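PDB 6KR5: cysteine synthase 3 from Entamoeba histolytica, which catalyses the PLP-dependent replacement of the acetate of O-acetyl-L-serine by sulfide, giving L-cysteine and acetate. Local coordinates for residues D185-V191 and G210-V216. Residues are numbered along the deposited sequence; the frame is centred on the assembly and turned at random.
Sequences DIIVSAV and GVKVVAV. With PLP (pyridoxal-5'-phosphate), chain D.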
# COMPACT_ATOMS: atom_id res chain seq x y z
N ASP B 185 -1.43 24.23 -11.76
CA ASP B 185 -1.71 25.61 -11.40
C ASP B 185 -1.70 25.86 -9.90
O ASP B 185 -1.30 26.94 -9.46
CB ASP B 185 -3.07 26.05 -11.94
CG ASP B 185 -3.08 26.24 -13.44
OD1 ASP B 185 -2.21 26.99 -13.95
OD2 ASP B 185 -3.96 25.66 -14.11
N ILE B 186 -2.18 24.90 -9.12
CA ILE B 186 -2.29 25.03 -7.67
C ILE B 186 -1.80 23.72 -7.08
O ILE B 186 -2.11 22.65 -7.63
CB ILE B 186 -3.75 25.32 -7.23
CG1 ILE B 186 -4.32 26.52 -8.01
CG2 ILE B 186 -3.82 25.57 -5.73
CD1 ILE B 186 -5.75 26.83 -7.69
N ILE B 187 -1.00 23.79 -6.02
CA ILE B 187 -0.59 22.62 -5.25
C ILE B 187 -1.12 22.76 -3.83
O ILE B 187 -0.96 23.83 -3.21
CB ILE B 187 0.94 22.43 -5.28
CG1 ILE B 187 1.37 21.21 -4.46
CG2 ILE B 187 1.68 23.69 -4.81
CD1 ILE B 187 1.03 19.90 -5.13
N VAL B 188 -1.79 21.72 -3.33
CA VAL B 188 -2.43 21.72 -2.02
C VAL B 188 -1.76 20.66 -1.17
O VAL B 188 -1.72 19.48 -1.56
CB VAL B 188 -3.94 21.45 -2.13
CG1 VAL B 188 -4.61 21.59 -0.78
CG2 VAL B 188 -4.60 22.37 -3.13
N SER B 189 -1.22 21.06 -0.02
CA SER B 189 -0.49 20.12 0.83
C SER B 189 -0.84 20.39 2.29
O SER B 189 -0.66 21.52 2.78
CB SER B 189 1.02 20.25 0.58
OG SER B 189 1.78 19.70 1.65
N ALA B 190 -1.33 19.37 2.99
CA ALA B 190 -1.51 19.46 4.43
C ALA B 190 -0.16 19.34 5.14
O ALA B 190 0.69 18.52 4.77
CB ALA B 190 -2.46 18.36 4.91
N VAL B 191 0.05 20.16 6.18
CA VAL B 191 1.38 20.45 6.72
C VAL B 191 1.63 19.69 8.02
O VAL B 191 0.93 19.90 9.02
CB VAL B 191 1.59 21.96 6.94
CG1 VAL B 191 2.93 22.20 7.65
CG2 VAL B 191 1.52 22.69 5.62
N GLY B 210 3.82 31.36 -11.40
CA GLY B 210 2.45 31.58 -11.02
C GLY B 210 1.74 30.44 -10.33
O GLY B 210 0.54 30.55 -10.08
N VAL B 211 2.44 29.35 -10.01
CA VAL B 211 1.80 28.25 -9.29
C VAL B 211 1.45 28.73 -7.89
O VAL B 211 2.28 29.32 -7.19
CB VAL B 211 2.71 27.01 -9.25
CG1 VAL B 211 2.20 25.99 -8.22
CG2 VAL B 211 2.81 26.38 -10.62
N LYS B 212 0.19 28.52 -7.50
CA LYS B 212 -0.30 28.89 -6.18
C LYS B 212 -0.06 27.74 -5.21
O LYS B 212 -0.37 26.59 -5.53
CB LYS B 212 -1.78 29.23 -6.24
CG LYS B 212 -2.38 29.69 -4.93
CD LYS B 212 -3.88 29.96 -5.07
CE LYS B 212 -4.46 30.54 -3.78
NZ LYS B 212 -5.93 30.75 -3.91
N VAL B 213 0.50 28.05 -4.05
CA VAL B 213 0.82 27.05 -3.02
C VAL B 213 -0.18 27.20 -1.88
O VAL B 213 -0.25 28.26 -1.25
CB VAL B 213 2.26 27.21 -2.53
CG1 VAL B 213 2.52 26.27 -1.35
CG2 VAL B 213 3.22 26.93 -3.68
N VAL B 214 -0.94 26.14 -1.61
CA VAL B 214 -1.96 26.16 -0.57
C VAL B 214 -1.54 25.20 0.54
O VAL B 214 -1.43 23.99 0.32
CB VAL B 214 -3.34 25.76 -1.13
CG1 VAL B 214 -4.38 25.71 -0.02
CG2 VAL B 214 -3.76 26.74 -2.24
N ALA B 215 -1.33 25.74 1.74
CA ALA B 215 -1.03 24.92 2.92
C ALA B 215 -2.32 24.66 3.70
O ALA B 215 -3.16 25.55 3.82
CB ALA B 215 -0.01 25.63 3.82
N VAL B 216 -2.46 23.45 4.24
CA VAL B 216 -3.66 23.02 4.95
C VAL B 216 -3.29 22.64 6.38
O VAL B 216 -2.29 21.94 6.60
CB VAL B 216 -4.33 21.84 4.22
CG1 VAL B 216 -5.62 21.38 4.93
CG2 VAL B 216 -4.61 22.22 2.78
N1 PLP D . -0.05 13.37 6.49
C2 PLP D . 0.66 12.26 6.86
C2A PLP D . -0.09 10.98 7.08
C3 PLP D . 2.03 12.34 7.02
O3 PLP D . 2.72 11.21 7.39
C4 PLP D . 2.69 13.54 6.79
C4A PLP D . 4.14 13.68 7.06
O4A PLP D . 4.79 12.71 7.49
C5 PLP D . 1.96 14.66 6.41
C6 PLP D . 0.59 14.56 6.27
C5A PLP D . 2.60 16.01 6.20
O4P PLP D . 3.64 16.03 5.26
P PLP D . 4.86 17.03 5.57
O1P PLP D . 4.27 18.40 5.86
O2P PLP D . 5.58 16.50 6.77
O3P PLP D . 5.71 17.03 4.35
O HOH W 1 -0.55 28.88 -12.80
O HOH W 2 -2.20 29.36 -10.47
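Strand 186-190 and strand 212-218 are the parallel strands of a beta-alpha-beta unit, joined through helix 195-207, in the mixed sheet of the chain, where strand 186-190 lies between 301-306 and 212-218. Six backbone hydrogen bonds run along the pair, alternating in direction as parallel pairing demands. In the middle the donors approach the carbonyls nearly head-on: Val214 N donates a hydrogen bond to Ile187 O at 2.8 Å, and Ser189 N to Val214 O at 3.0 Å. Toward the C-terminal end the Val216 N to Ser189 O bond is less linear, its donor above the carbonyl plane, with an N-H...O angle of 144°. Val191 N still closes the last rung on Val216 O.

On the face under helix 279-292, side chains interlock diagonally. Val214 CG2 meets Ile186 CG2 at 3.7 Å, and two residues further along each strand Val216 CG2 meets Val188 CG1 at 3.6 Å. On the other face, beneath helix 195-207, Ile187 CG2 sits between backbone N and carbonyl carbon (chi1 179° for CG1), which brings it 3.8 Å from Val213 CG2; Val191 CG2 packs on Ala215 CB. Lys212 runs fully extended from its aliphatic contact with Ile186 to salt bridges with Glu291 and Glu253. At the opening end, one water lies 2.8 Å from Asp185 O and also within bonding distance of Gly210 O.

At the end of the ladder, Val191 CA comes within 3.6 Å of PLP O1P, next to Gly192, Thr193, Ala194 and Thr196, which hydrogen-bond the cofactor. The bond from Val191 N to Val216 O probably helps fix where strand 186-190 hands over to the phosphate-binding turn and the start of helix 195-207.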